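Local coordinates for protein dipicolinate synthase subunit B (Bacillus halodurans, PDB 3LQK) that probably takes part in making dipicolinate as the B subunit of dipicolinate synthase, a member of the flavoprotein family, at residues A[10-15]-A[89-94]; A[41-46]-A[108-113]; A[81-86]-A[119-124]; A[126-131]-A[152-157]. All coordinates share one frame; numbering follows the deposited sequence.

Contact 1. Residues A[10-15]-A[89-94]; sequences VGFGLT and CMVIAP
A bend at chi2 of Met90 (77°), after a chi1 that sets CG anti to the backbone N, lays this selenomethionine along the bare backbone of Gly11 and Gly13, while a chi1 of 69° in Thr15 places OG1 between its own N and carbonyl carbon, against Pro94. The two segments are neighbouring parallel strands at the centre of a Rossmann-like alpha/beta fold, and four alternating backbone bonds join them, from Gly11 N to Cys89 O through to Ala93 N to Gly13 O. SE of Met90 lies 4.0 Å from Gly11 CA, and its CE is 3.6 Å from Gly13 N. A CB on either glycine would clash with this chain, at 2.8 Å from Met90 SE for Gly11. Ile92 shares that face, and helix 111-121 covers it. On the other face, below helices 25-33 and 176-184, Val10 CG1 meets Val91 CG2 at 3.8 Å. The Phe12 ring turns one face to Val91 CG1 and points its edge at the carbonyl O of Ala93, 3.5 Å from CE2. A cis peptide precedes Pro94, where the chain turns a corner. There Pro94 O is gripped twice by Thr15: its N-H comes nearly along the carbonyl axis at 3.2 Å, and OG1 donates at 2.6 Å, tilted 33° from the carbonyl plane.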
loop_
_atom_site.group_PDB
_atom_site.type_symbol
_atom_site.label_atom_id
_atom_site.label_comp_id
_atom_site.label_asym_id
_atom_site.label_seq_id
_atom_site.Cartn_x
_atom_site.Cartn_y
_atom_site.Cartn_z
ATOM N N VAL A 10 -4.784 -31.186 8.981
ATOM C CA VAL A 10 -4.936 -29.781 9.325
ATOM C C VAL A 10 -3.759 -29.379 10.200
ATOM O O VAL A 10 -3.396 -30.080 11.150
ATOM C CB VAL A 10 -6.200 -29.580 10.129
ATOM C CG1 VAL A 10 -6.349 -28.111 10.591
ATOM C CG2 VAL A 10 -7.426 -30.092 9.346
ATOM N N GLY A 11 -3.090 -28.302 9.840
ATOM C CA GLY A 11 -2.043 -27.754 10.625
ATOM C C GLY A 11 -2.672 -26.741 11.558
ATOM O O GLY A 11 -3.623 -26.047 11.179
ATOM N N PHE A 12 -2.143 -26.625 12.767
ATOM C CA PHE A 12 -2.701 -25.713 13.807
ATOM C C PHE A 12 -1.537 -24.976 14.452
ATOM O O PHE A 12 -0.837 -25.481 15.325
ATOM C CB PHE A 12 -3.497 -26.520 14.832
ATOM C CG PHE A 12 -4.538 -25.737 15.571
ATOM C CD1 PHE A 12 -5.845 -26.164 15.570
ATOM C CD2 PHE A 12 -4.198 -24.603 16.321
ATOM C CE1 PHE A 12 -6.823 -25.463 16.269
ATOM C CE2 PHE A 12 -5.169 -23.866 16.999
ATOM C CZ PHE A 12 -6.477 -24.304 16.986
ATOM N N GLY A 13 -1.301 -23.786 13.958
ATOM C CA GLY A 13 -0.288 -22.903 14.501
ATOM C C GLY A 13 -0.780 -21.912 15.517
ATOM O O GLY A 13 -1.845 -21.300 15.388
ATOM N N LEU A 14 0.037 -21.756 16.542
ATOM C CA LEU A 14 -0.224 -20.908 17.695
ATOM C C LEU A 14 0.784 -19.804 17.702
ATOM O O LEU A 14 2.025 -20.033 17.594
ATOM C CB LEU A 14 -0.091 -21.752 18.943
ATOM C CG LEU A 14 -0.917 -23.058 18.899
ATOM C CD1 LEU A 14 -0.394 -24.125 19.887
ATOM C CD2 LEU A 14 -2.345 -22.724 19.244
ATOM N N THR A 15 0.295 -18.588 17.814
ATOM C CA THR A 15 1.235 -17.477 17.974
ATOM C C THR A 15 1.020 -16.721 19.302
ATOM O O THR A 15 -0.061 -16.753 19.854
ATOM C CB THR A 15 1.134 -16.474 16.777
ATOM O OG1 THR A 15 -0.118 -15.770 16.823
ATOM C CG2 THR A 15 1.296 -17.176 15.421
ATOM N N CYS A 89 -5.312 -27.929 5.119
ATOM C CA CYS A 89 -5.626 -26.621 5.600
ATOM C C CYS A 89 -4.675 -26.274 6.712
ATOM O O CYS A 89 -4.292 -27.121 7.529
ATOM C CB CYS A 89 -7.076 -26.622 6.139
ATOM S SG CYS A 89 -7.676 -25.013 6.862
HETATM N N MSE A 90 -4.332 -25.004 6.789
HETATM C CA MSE A 90 -3.527 -24.531 7.865
HETATM C C MSE A 90 -4.337 -23.530 8.645
HETATM O O MSE A 90 -4.888 -22.588 8.058
HETATM C CB MSE A 90 -2.278 -23.860 7.287
HETATM C CG MSE A 90 -1.366 -23.180 8.297
HETATM SE SE MSE A 90 -0.280 -24.425 9.295
HETATM C CE MSE A 90 0.218 -23.233 10.695
ATOM N N VAL A 91 -4.371 -23.677 9.959
ATOM C CA VAL A 91 -5.024 -22.726 10.852
ATOM C C VAL A 91 -3.946 -21.973 11.604
ATOM O O VAL A 91 -2.950 -22.571 12.027
ATOM C CB VAL A 91 -5.893 -23.507 11.913
ATOM C CG1 VAL A 91 -6.640 -22.556 12.854
ATOM C CG2 VAL A 91 -6.903 -24.428 11.211
ATOM N N ILE A 92 -4.127 -20.664 11.797
ATOM C CA ILE A 92 -3.303 -19.875 12.699
ATOM C C ILE A 92 -4.237 -19.216 13.676
ATOM O O ILE A 92 -5.022 -18.299 13.321
ATOM C CB ILE A 92 -2.524 -18.767 11.999
ATOM C CG1 ILE A 92 -1.719 -19.292 10.775
ATOM C CG2 ILE A 92 -1.577 -18.028 12.983
ATOM C CD1 ILE A 92 -1.043 -18.128 10.010
ATOM N N ALA A 93 -4.212 -19.730 14.903
ATOM C CA ALA A 93 -5.030 -19.196 15.949
ATOM C C ALA A 93 -4.447 -19.456 17.329
ATOM O O ALA A 93 -4.105 -20.582 17.643
ATOM C CB ALA A 93 -6.455 -19.736 15.835
ATOM N N PRO A 94 -4.330 -18.410 18.168
ATOM C CA PRO A 94 -4.583 -17.001 17.891
ATOM C C PRO A 94 -3.539 -16.474 16.952
ATOM O O PRO A 94 -2.370 -17.010 16.932
ATOM C CB PRO A 94 -4.476 -16.324 19.294
ATOM C CG PRO A 94 -3.633 -17.207 20.070
ATOM C CD PRO A 94 -3.840 -18.607 19.556
#

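Contact 2. Residues A[41-46]-A[108-113]; sequences FVTHTV and TDSPVL
Ser110, whose OG sits 4.2 Å from Thr43 CG2 across the contact, accepts the N-H of Leu113 on that same OG at 3.2 Å, in a nearly straight bond (168°). This is an N-cap: it ties down the first turn of helix 111-121 where the helix meets the loop after strand 37-41. No hydrogen bond runs between the two segments; they meet through carbon laid against carbonyl oxygen. The Pro111 ring lies under the turn of the loop, with CB 3.2 Å from Val42 O and CD 3.4 Å from Thr43 O, so two loop carbonyls rest on one ring. An alanine in place of Pro111 would keep the CB under Val42 O but lack the rest of the ring, which would probably open a gap at Thr43 O and leave the first turn of the helix less rigid. Val112 follows with its CG2 branch, anti to its own carbonyl carbon, set 3.5 Å from Phe41 O and 3.9 Å from Thr43 CG2. Phe41 comes in edge first: with CG anti to the carbonyl carbon (chi1 -72°), CD1 approaches Pro111 O at 3.6 Å, near the plane of the ring. Beyond that, the Phe41 ring makes an edge-to-face pair with Phe81 and touches Met90 of the central sheet. A bound phosphate ion, probably from the crystallisation liquor, lies about 4 Å from the side chain of Thr43. Van der Waals contacts of carbon with carbonyl oxygen and between apolar groups thus hold the loop to the helix start, and the phosphate is consistent with an anion-binding pocket next to this corner.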
loop_
_atom_site.group_PDB
_atom_site.type_symbol
_atom_site.label_atom_id
_atom_site.label_comp_id
_atom_site.label_asym_id
_atom_site.label_seq_id
_atom_site.Cartn_x
_atom_site.Cartn_y
_atom_site.Cartn_z
ATOM N N PHE A 41 1.923 -26.377 15.040
ATOM C CA PHE A 41 3.054 -25.521 14.678
ATOM C C PHE A 41 3.220 -24.413 15.727
ATOM O O PHE A 41 2.230 -23.826 16.163
ATOM C CB PHE A 41 2.804 -24.830 13.347
ATOM C CG PHE A 41 2.888 -25.719 12.141
ATOM C CD1 PHE A 41 3.866 -25.527 11.205
ATOM C CD2 PHE A 41 1.907 -26.653 11.889
ATOM C CE1 PHE A 41 3.922 -26.307 10.057
ATOM C CE2 PHE A 41 1.982 -27.480 10.776
ATOM C CZ PHE A 41 2.997 -27.302 9.860
ATOM N N VAL A 42 4.444 -24.119 16.137
ATOM C CA VAL A 42 4.701 -23.105 17.163
ATOM C C VAL A 42 5.860 -22.213 16.742
ATOM O O VAL A 42 6.522 -22.486 15.759
ATOM C CB VAL A 42 4.970 -23.711 18.552
ATOM C CG1 VAL A 42 3.691 -24.381 19.152
ATOM C CG2 VAL A 42 6.184 -24.639 18.534
ATOM N N THR A 43 6.069 -21.104 17.442
ATOM C CA THR A 43 6.863 -20.022 16.851
ATOM C C THR A 43 8.305 -20.155 17.280
ATOM O O THR A 43 9.191 -19.558 16.669
ATOM C CB THR A 43 6.362 -18.620 17.212
ATOM O OG1 THR A 43 6.248 -18.532 18.636
ATOM C CG2 THR A 43 4.989 -18.306 16.535
ATOM N N HIS A 44 8.547 -20.944 18.314
ATOM C CA HIS A 44 9.925 -21.176 18.737
ATOM C C HIS A 44 10.100 -22.605 19.141
ATOM O O HIS A 44 9.107 -23.298 19.406
ATOM C CB HIS A 44 10.243 -20.307 19.942
ATOM C CG HIS A 44 10.240 -18.856 19.630
ATOM N ND1 HIS A 44 11.286 -18.243 18.967
ATOM C CD2 HIS A 44 9.316 -17.886 19.873
ATOM C CE1 HIS A 44 10.999 -16.958 18.804
ATOM N NE2 HIS A 44 9.812 -16.715 19.344
ATOM N N THR A 45 11.380 -22.997 19.249
ATOM C CA THR A 45 11.791 -24.310 19.686
ATOM C C THR A 45 11.192 -24.574 21.036
ATOM O O THR A 45 11.174 -23.717 21.886
ATOM C CB THR A 45 13.336 -24.439 19.804
ATOM O OG1 THR A 45 13.923 -24.270 18.503
ATOM C CG2 THR A 45 13.720 -25.806 20.323
ATOM N N VAL A 46 10.712 -25.793 21.207
ATOM C CA VAL A 46 9.978 -26.207 22.382
ATOM C C VAL A 46 10.952 -26.653 23.509
ATOM O O VAL A 46 10.555 -26.726 24.676
ATOM C CB VAL A 46 8.888 -27.265 21.961
ATOM C CG1 VAL A 46 8.655 -28.334 23.002
ATOM C CG2 VAL A 46 7.593 -26.533 21.590
ATOM N N THR A 108 8.120 -14.528 6.404
ATOM C CA THR A 108 7.899 -15.911 6.694
ATOM C C THR A 108 9.074 -16.295 7.503
ATOM O O THR A 108 9.978 -16.926 6.944
ATOM C CB THR A 108 7.970 -16.706 5.391
ATOM O OG1 THR A 108 6.880 -16.312 4.535
ATOM C CG2 THR A 108 7.912 -18.193 5.715
ATOM N N ASP A 109 9.130 -15.856 8.763
ATOM C CA ASP A 109 10.309 -16.109 9.586
ATOM C C ASP A 109 9.939 -16.809 10.868
ATOM O O ASP A 109 10.529 -16.539 11.889
ATOM C CB ASP A 109 11.029 -14.792 9.915
ATOM C CG ASP A 109 10.183 -13.842 10.780
ATOM O OD1 ASP A 109 9.040 -14.205 11.179
ATOM O OD2 ASP A 109 10.676 -12.714 11.056
ATOM N N SER A 110 8.872 -17.606 10.854
ATOM C CA SER A 110 8.602 -18.456 11.970
ATOM C C SER A 110 8.062 -19.745 11.410
ATOM O O SER A 110 7.568 -19.768 10.266
ATOM C CB SER A 110 7.576 -17.826 12.947
ATOM O OG SER A 110 6.221 -18.086 12.479
ATOM N N PRO A 111 8.143 -20.816 12.212
ATOM C CA PRO A 111 7.630 -22.066 11.754
ATOM C C PRO A 111 6.117 -21.993 11.376
ATOM O O PRO A 111 5.698 -22.593 10.379
ATOM C CB PRO A 111 7.959 -23.037 12.907
ATOM C CG PRO A 111 9.052 -22.380 13.697
ATOM C CD PRO A 111 8.744 -20.918 13.570
ATOM N N VAL A 112 5.331 -21.227 12.110
ATOM C CA VAL A 112 3.918 -21.054 11.819
ATOM C C VAL A 112 3.698 -20.403 10.451
ATOM O O VAL A 112 2.906 -20.846 9.628
ATOM C CB VAL A 112 3.208 -20.227 12.961
ATOM C CG1 VAL A 112 1.740 -19.948 12.606
ATOM C CG2 VAL A 112 3.212 -20.981 14.331
ATOM N N LEU A 113 4.422 -19.330 10.191
ATOM C CA LEU A 113 4.251 -18.601 8.938
ATOM C C LEU A 113 4.790 -19.434 7.810
ATOM O O LEU A 113 4.317 -19.323 6.676
ATOM C CB LEU A 113 4.951 -17.248 9.004
ATOM C CG LEU A 113 4.335 -16.284 10.029
ATOM C CD1 LEU A 113 5.171 -15.054 10.092
ATOM C CD2 LEU A 113 2.850 -15.947 9.713
#

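Contact 3. Residues A[81-86]-A[119-124]. With PO4 (phosphate ion), chain C.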
loop_
_atom_site.group_PDB
_atom_site.type_symbol
_atom_site.label_atom_id
_atom_site.label_comp_id
_atom_site.label_asym_id
_atom_site.label_seq_id
_atom_site.Cartn_x
_atom_site.Cartn_y
_atom_site.Cartn_z
ATOM N N PHE A 81 6.103 -29.468 4.633
ATOM C CA PHE A 81 4.651 -29.279 4.407
ATOM C C PHE A 81 4.264 -28.594 3.088
ATOM O O PHE A 81 3.080 -28.517 2.783
ATOM C CB PHE A 81 3.997 -28.606 5.593
ATOM C CG PHE A 81 4.053 -29.441 6.800
ATOM C CD1 PHE A 81 3.022 -30.313 7.105
ATOM C CD2 PHE A 81 5.194 -29.454 7.599
ATOM C CE1 PHE A 81 3.108 -31.157 8.228
ATOM C CE2 PHE A 81 5.283 -30.269 8.728
ATOM C CZ PHE A 81 4.221 -31.104 9.056
ATOM N N GLY A 82 5.260 -28.145 2.312
ATOM C CA GLY A 82 5.067 -27.745 0.923
ATOM C C GLY A 82 5.127 -28.944 -0.012
ATOM O O GLY A 82 4.098 -29.401 -0.488
ATOM N N PRO A 83 6.341 -29.442 -0.286
ATOM C CA PRO A 83 6.479 -30.478 -1.309
ATOM C C PRO A 83 6.216 -31.940 -0.874
ATOM O O PRO A 83 5.825 -32.734 -1.732
ATOM C CB PRO A 83 7.931 -30.305 -1.777
ATOM C CG PRO A 83 8.638 -29.659 -0.655
ATOM C CD PRO A 83 7.622 -28.738 -0.050
ATOM N N LYS A 84 6.398 -32.286 0.411
ATOM C CA LYS A 84 6.363 -33.702 0.845
ATOM C C LYS A 84 5.106 -34.115 1.553
ATOM O O LYS A 84 4.565 -35.153 1.218
ATOM C CB LYS A 84 7.539 -34.039 1.783
ATOM C CG LYS A 84 8.460 -35.145 1.212
ATOM C CD LYS A 84 9.661 -35.521 2.161
ATOM C CE LYS A 84 10.904 -36.046 1.299
ATOM N NZ LYS A 84 12.207 -36.346 2.034
ATOM N N THR A 85 4.677 -33.338 2.567
ATOM C CA THR A 85 3.561 -33.736 3.455
ATOM C C THR A 85 2.514 -32.610 3.510
ATOM O O THR A 85 2.351 -31.979 4.530
ATOM C CB THR A 85 4.048 -34.069 4.884
ATOM O OG1 THR A 85 4.716 -32.931 5.468
ATOM C CG2 THR A 85 5.043 -35.326 4.908
ATOM N N PRO A 86 1.852 -32.338 2.391
ATOM C CA PRO A 86 1.033 -31.131 2.316
ATOM C C PRO A 86 -0.202 -31.205 3.214
ATOM O O PRO A 86 -0.793 -32.244 3.349
ATOM C CB PRO A 86 0.615 -31.092 0.848
ATOM C CG PRO A 86 0.767 -32.524 0.366
ATOM C CD PRO A 86 1.974 -32.995 1.077
ATOM N N THR A 119 1.390 -23.918 2.578
ATOM C CA THR A 119 0.030 -24.374 2.292
ATOM C C THR A 119 -0.503 -23.561 1.116
ATOM O O THR A 119 -1.093 -24.099 0.175
ATOM C CB THR A 119 -0.826 -24.205 3.558
ATOM O OG1 THR A 119 -0.259 -25.024 4.591
ATOM C CG2 THR A 119 -2.290 -24.614 3.342
ATOM N N LEU A 120 -0.240 -22.253 1.156
ATOM C CA LEU A 120 -0.565 -21.322 0.061
ATOM C C LEU A 120 0.155 -21.640 -1.237
ATOM O O LEU A 120 -0.437 -21.490 -2.284
ATOM C CB LEU A 120 -0.320 -19.867 0.466
ATOM C CG LEU A 120 -1.325 -19.377 1.516
ATOM C CD1 LEU A 120 -0.965 -17.913 1.980
ATOM C CD2 LEU A 120 -2.753 -19.415 1.016
ATOM N N ARG A 121 1.364 -22.178 -1.159
ATOM C CA ARG A 121 2.147 -22.630 -2.321
ATOM C C ARG A 121 1.348 -23.595 -3.142
ATOM O O ARG A 121 1.429 -23.576 -4.360
ATOM C CB ARG A 121 3.350 -23.409 -1.770
ATOM C CG ARG A 121 4.176 -24.263 -2.719
ATOM C CD ARG A 121 4.945 -25.306 -1.918
ATOM N NE ARG A 121 5.996 -25.999 -2.633
ATOM C CZ ARG A 121 5.842 -27.070 -3.401
ATOM N NH1 ARG A 121 4.671 -27.652 -3.575
ATOM N NH2 ARG A 121 6.885 -27.578 -3.999
ATOM N N ASN A 122 0.641 -24.485 -2.465
ATOM C CA ASN A 122 -0.219 -25.521 -3.088
ATOM C C ASN A 122 -1.658 -25.089 -3.385
ATOM O O ASN A 122 -2.482 -25.879 -3.760
ATOM C CB ASN A 122 -0.268 -26.729 -2.177
ATOM C CG ASN A 122 1.119 -27.299 -1.898
ATOM O OD1 ASN A 122 2.001 -27.218 -2.778
ATOM N ND2 ASN A 122 1.318 -27.871 -0.719
ATOM N N GLY A 123 -1.990 -23.821 -3.243
ATOM C CA GLY A 123 -3.369 -23.462 -3.491
ATOM C C GLY A 123 -4.331 -23.932 -2.382
ATOM O O GLY A 123 -5.524 -23.957 -2.592
ATOM N N LYS A 124 -3.835 -24.292 -1.208
ATOM C CA LYS A 124 -4.696 -24.789 -0.173
ATOM C C LYS A 124 -4.990 -23.673 0.885
ATOM O O LYS A 124 -4.241 -22.710 1.011
ATOM C CB LYS A 124 -4.051 -25.998 0.490
ATOM C CG LYS A 124 -3.806 -27.216 -0.424
ATOM C CD LYS A 124 -5.053 -27.795 -0.876
ATOM C CE LYS A 124 -4.834 -29.199 -1.516
ATOM N NZ LYS A 124 -4.547 -29.019 -2.976
HETATM P P PO4 C . 9.504 -25.253 -2.283
HETATM O O1 PO4 C . 9.745 -25.484 -0.776
HETATM O O2 PO4 C . 10.424 -24.181 -2.880
HETATM O O3 PO4 C . 9.684 -26.567 -3.096
HETATM O O4 PO4 C . 8.125 -24.652 -2.428
HETATM O O HOH W 1 0.826 -27.475 3.586
#
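The guanidinium of Arg121 lies flat across the peptide joining Gly82 to Pro83, with Pro83 N 3.9 Å above the plane, over its centre, and Pro83 CB 3.7 Å from Arg121 NH2. It reaches out from the end of helix 111-121, which closes in a Schellman motif: Gly123, at positive phi, is the C-prime residue, and Lys124 N bonds back to Thr119 O. The Arg121 chain is extended from CG to NE. NH1 donates to Asn122 OD1 at 2.8 Å, in the guanidinium plane, which sets the Asn122 amide so that ND2 can donate to Gly82 O at 3.2 Å in a straight bond (166°). The outer edge of the guanidinium faces a phosphate ion, probably from the crystallisation liquor, through an NH2 bond to O3 of 3.1 Å and an NE-to-O4 contact whose very short length is doubtful; Asn133 of a second subunit also binds this ion. A leucine in place of Arg121 has no N-H to offer, and would probably leave Asn122 OD1 without this donor, the amide freer to turn and the phosphate without this charged partner. Deeper in, a water donates to Phe81 O at 2.6 Å and to Thr119 OG1 at 2.9 Å.

Contact 4. Residues A[126-131]-A[152-157]; sequences VVVGIS and IYFIPF
Val126 O takes the N-H of Tyr153 at 2.8 Å, and Val128 N in turn donates to Tyr153 O at 2.8 Å: strands 126-132 and 152-159 run parallel, as the two strands of a beta-alpha-beta unit linked through helix 140-147. A third backbone bond, from Ile155 N, reaches Val128 O. The same oxygen also accepts from a water at 2.8 Å. That water sits where the strands part, the CA atoms of Ile130 and Phe157 being 7.4 Å apart: it donates a second hydrogen to Ile155 O and accepts the N-H of Ile130 at 3.0 Å, so polar groups that no longer meet directly are bridged. The backbone N-H groups of Val127 and Gly129, turned the other way, go to Met90 and Ile92 of the central strand. Ile152 O accepts from Lys150 of a third subunit, whose charge also makes a cation-pi contact with the Tyr153 ring; Phe154 O accepts from Gln188. Apolar groups fill both faces. Val127 CG1 meets Ile155 CG1 at 3.7 Å on the side facing helix 176-184. On the side of helix 140-147, a chi1 of -59° turns CG2 of Val128 between its own N and carbonyl carbon, and the methyl stands over the Phe154 ring as a CH-pi contact, 3.4 Å from the centroid and 8° off the normal.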
loop_
_atom_site.group_PDB
_atom_site.type_symbol
_atom_site.label_atom_id
_atom_site.label_comp_id
_atom_site.label_asym_id
_atom_site.label_seq_id
_atom_site.Cartn_x
_atom_site.Cartn_y
_atom_site.Cartn_z
ATOM N N VAL A 126 -5.726 -21.248 4.122
ATOM C CA VAL A 126 -5.249 -20.882 5.448
ATOM C C VAL A 126 -6.374 -20.157 6.135
ATOM O O VAL A 126 -6.961 -19.231 5.534
ATOM C CB VAL A 126 -4.008 -19.896 5.363
ATOM C CG1 VAL A 126 -3.552 -19.387 6.780
ATOM C CG2 VAL A 126 -2.865 -20.620 4.667
ATOM N N VAL A 127 -6.638 -20.522 7.387
ATOM C CA VAL A 127 -7.720 -19.964 8.196
ATOM C C VAL A 127 -7.087 -19.312 9.388
ATOM O O VAL A 127 -6.331 -19.953 10.099
ATOM C CB VAL A 127 -8.644 -21.070 8.670
ATOM C CG1 VAL A 127 -9.636 -20.583 9.778
ATOM C CG2 VAL A 127 -9.365 -21.717 7.462
ATOM N N VAL A 128 -7.391 -18.039 9.624
ATOM C CA VAL A 128 -6.776 -17.266 10.689
ATOM C C VAL A 128 -7.812 -16.788 11.710
ATOM O O VAL A 128 -8.927 -16.423 11.356
ATOM C CB VAL A 128 -5.957 -16.028 10.123
ATOM C CG1 VAL A 128 -4.838 -16.501 9.157
ATOM C CG2 VAL A 128 -6.784 -15.084 9.434
ATOM N N GLY A 129 -7.428 -16.842 12.984
ATOM C CA GLY A 129 -8.178 -16.245 14.104
ATOM C C GLY A 129 -7.465 -15.058 14.714
ATOM O O GLY A 129 -6.554 -15.222 15.554
ATOM N N ILE A 130 -7.817 -13.853 14.302
ATOM C CA ILE A 130 -7.123 -12.680 14.778
ATOM C C ILE A 130 -7.338 -12.444 16.236
ATOM O O ILE A 130 -8.333 -12.809 16.786
ATOM C CB ILE A 130 -7.495 -11.327 14.116
ATOM C CG1 ILE A 130 -8.777 -11.395 13.386
ATOM C CG2 ILE A 130 -6.340 -10.736 13.345
ATOM C CD1 ILE A 130 -9.834 -11.205 14.254
ATOM N N SER A 131 -6.366 -11.792 16.826
ATOM C CA SER A 131 -6.467 -11.402 18.213
ATOM C C SER A 131 -5.430 -10.325 18.507
ATOM O O SER A 131 -4.292 -10.646 18.833
ATOM C CB SER A 131 -6.234 -12.613 19.106
ATOM O OG SER A 131 -6.388 -12.203 20.428
ATOM N N ILE A 152 -7.194 -17.372 1.669
ATOM C CA ILE A 152 -7.045 -16.994 3.054
ATOM C C ILE A 152 -8.447 -16.683 3.586
ATOM O O ILE A 152 -9.187 -15.934 2.980
ATOM C CB ILE A 152 -6.115 -15.779 3.243
ATOM C CG1 ILE A 152 -4.734 -16.155 2.738
ATOM C CG2 ILE A 152 -6.045 -15.357 4.794
ATOM C CD1 ILE A 152 -3.588 -15.111 2.873
ATOM N N TYR A 153 -8.787 -17.231 4.750
ATOM C CA TYR A 153 -10.114 -17.091 5.335
ATOM C C TYR A 153 -10.027 -16.795 6.818
ATOM O O TYR A 153 -9.033 -17.187 7.461
ATOM C CB TYR A 153 -10.971 -18.361 5.113
ATOM C CG TYR A 153 -11.007 -18.801 3.658
ATOM C CD1 TYR A 153 -11.956 -18.315 2.771
ATOM C CD2 TYR A 153 -10.046 -19.674 3.167
ATOM C CE1 TYR A 153 -11.934 -18.707 1.401
ATOM C CE2 TYR A 153 -10.006 -20.028 1.835
ATOM C CZ TYR A 153 -10.963 -19.598 0.984
ATOM O OH TYR A 153 -10.867 -20.026 -0.292
ATOM N N PHE A 154 -11.030 -16.072 7.321
ATOM C CA PHE A 154 -11.057 -15.593 8.705
ATOM C C PHE A 154 -12.149 -16.251 9.560
ATOM O O PHE A 154 -13.308 -16.381 9.118
ATOM C CB PHE A 154 -11.235 -14.062 8.723
ATOM C CG PHE A 154 -9.964 -13.284 8.482
ATOM C CD1 PHE A 154 -9.356 -13.278 7.240
ATOM C CD2 PHE A 154 -9.349 -12.579 9.520
ATOM C CE1 PHE A 154 -8.197 -12.590 7.018
ATOM C CE2 PHE A 154 -8.141 -11.903 9.310
ATOM C CZ PHE A 154 -7.588 -11.883 8.061
ATOM N N ILE A 155 -11.764 -16.746 10.745
ATOM C CA ILE A 155 -12.703 -17.174 11.734
ATOM C C ILE A 155 -13.471 -15.882 12.089
ATOM O O ILE A 155 -12.875 -14.822 12.254
ATOM C CB ILE A 155 -12.036 -17.704 12.990
ATOM C CG1 ILE A 155 -11.112 -18.911 12.701
ATOM C CG2 ILE A 155 -13.087 -18.044 14.088
ATOM C CD1 ILE A 155 -10.240 -19.313 13.934
ATOM N N PRO A 156 -14.792 -15.959 12.153
ATOM C CA PRO A 156 -15.567 -14.767 12.374
ATOM C C PRO A 156 -15.078 -14.026 13.587
ATOM O O PRO A 156 -14.676 -14.653 14.601
ATOM C CB PRO A 156 -16.991 -15.333 12.616
ATOM C CG PRO A 156 -17.049 -16.451 11.722
ATOM C CD PRO A 156 -15.651 -17.085 11.744
ATOM N N PHE A 157 -15.108 -12.710 13.512
ATOM C CA PHE A 157 -14.492 -11.873 14.546
ATOM C C PHE A 157 -15.319 -10.563 14.833
ATOM O O PHE A 157 -16.268 -10.198 14.105
ATOM C CB PHE A 157 -13.056 -11.546 14.135
ATOM C CG PHE A 157 -12.959 -10.753 12.812
ATOM C CD1 PHE A 157 -13.106 -9.375 12.787
ATOM C CD2 PHE A 157 -12.724 -11.397 11.623
ATOM C CE1 PHE A 157 -13.032 -8.666 11.590
ATOM C CE2 PHE A 157 -12.611 -10.668 10.442
ATOM C CZ PHE A 157 -12.787 -9.320 10.433
HETATM O O HOH W 2 -10.197 -14.165 12.527
#

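How the contacts relate
Contacts 1 and 4 lie in one sheet, their centres about 10 Å apart: strand 89-95 pairs with 10-13 on one edge and with 126-132 on the other. Contact 2, about 11 Å from contact 1 between centres, continues that order outward, because Phe41 ends the strand beside Phe12. Contacts 2 and 3 sit near opposite ends of helix 111-121, about 16 Å apart between centres, and both touch a second subunit. Along the chain the segments of contacts 1, 2 and 3 alternate, whereas contact 4 follows all three. The interleaved segments thus build the middle and one side of the sheet with a covering helix, and the beta-alpha-beta unit of contact 4 extends it on the other side, Leu120 packing on Val126.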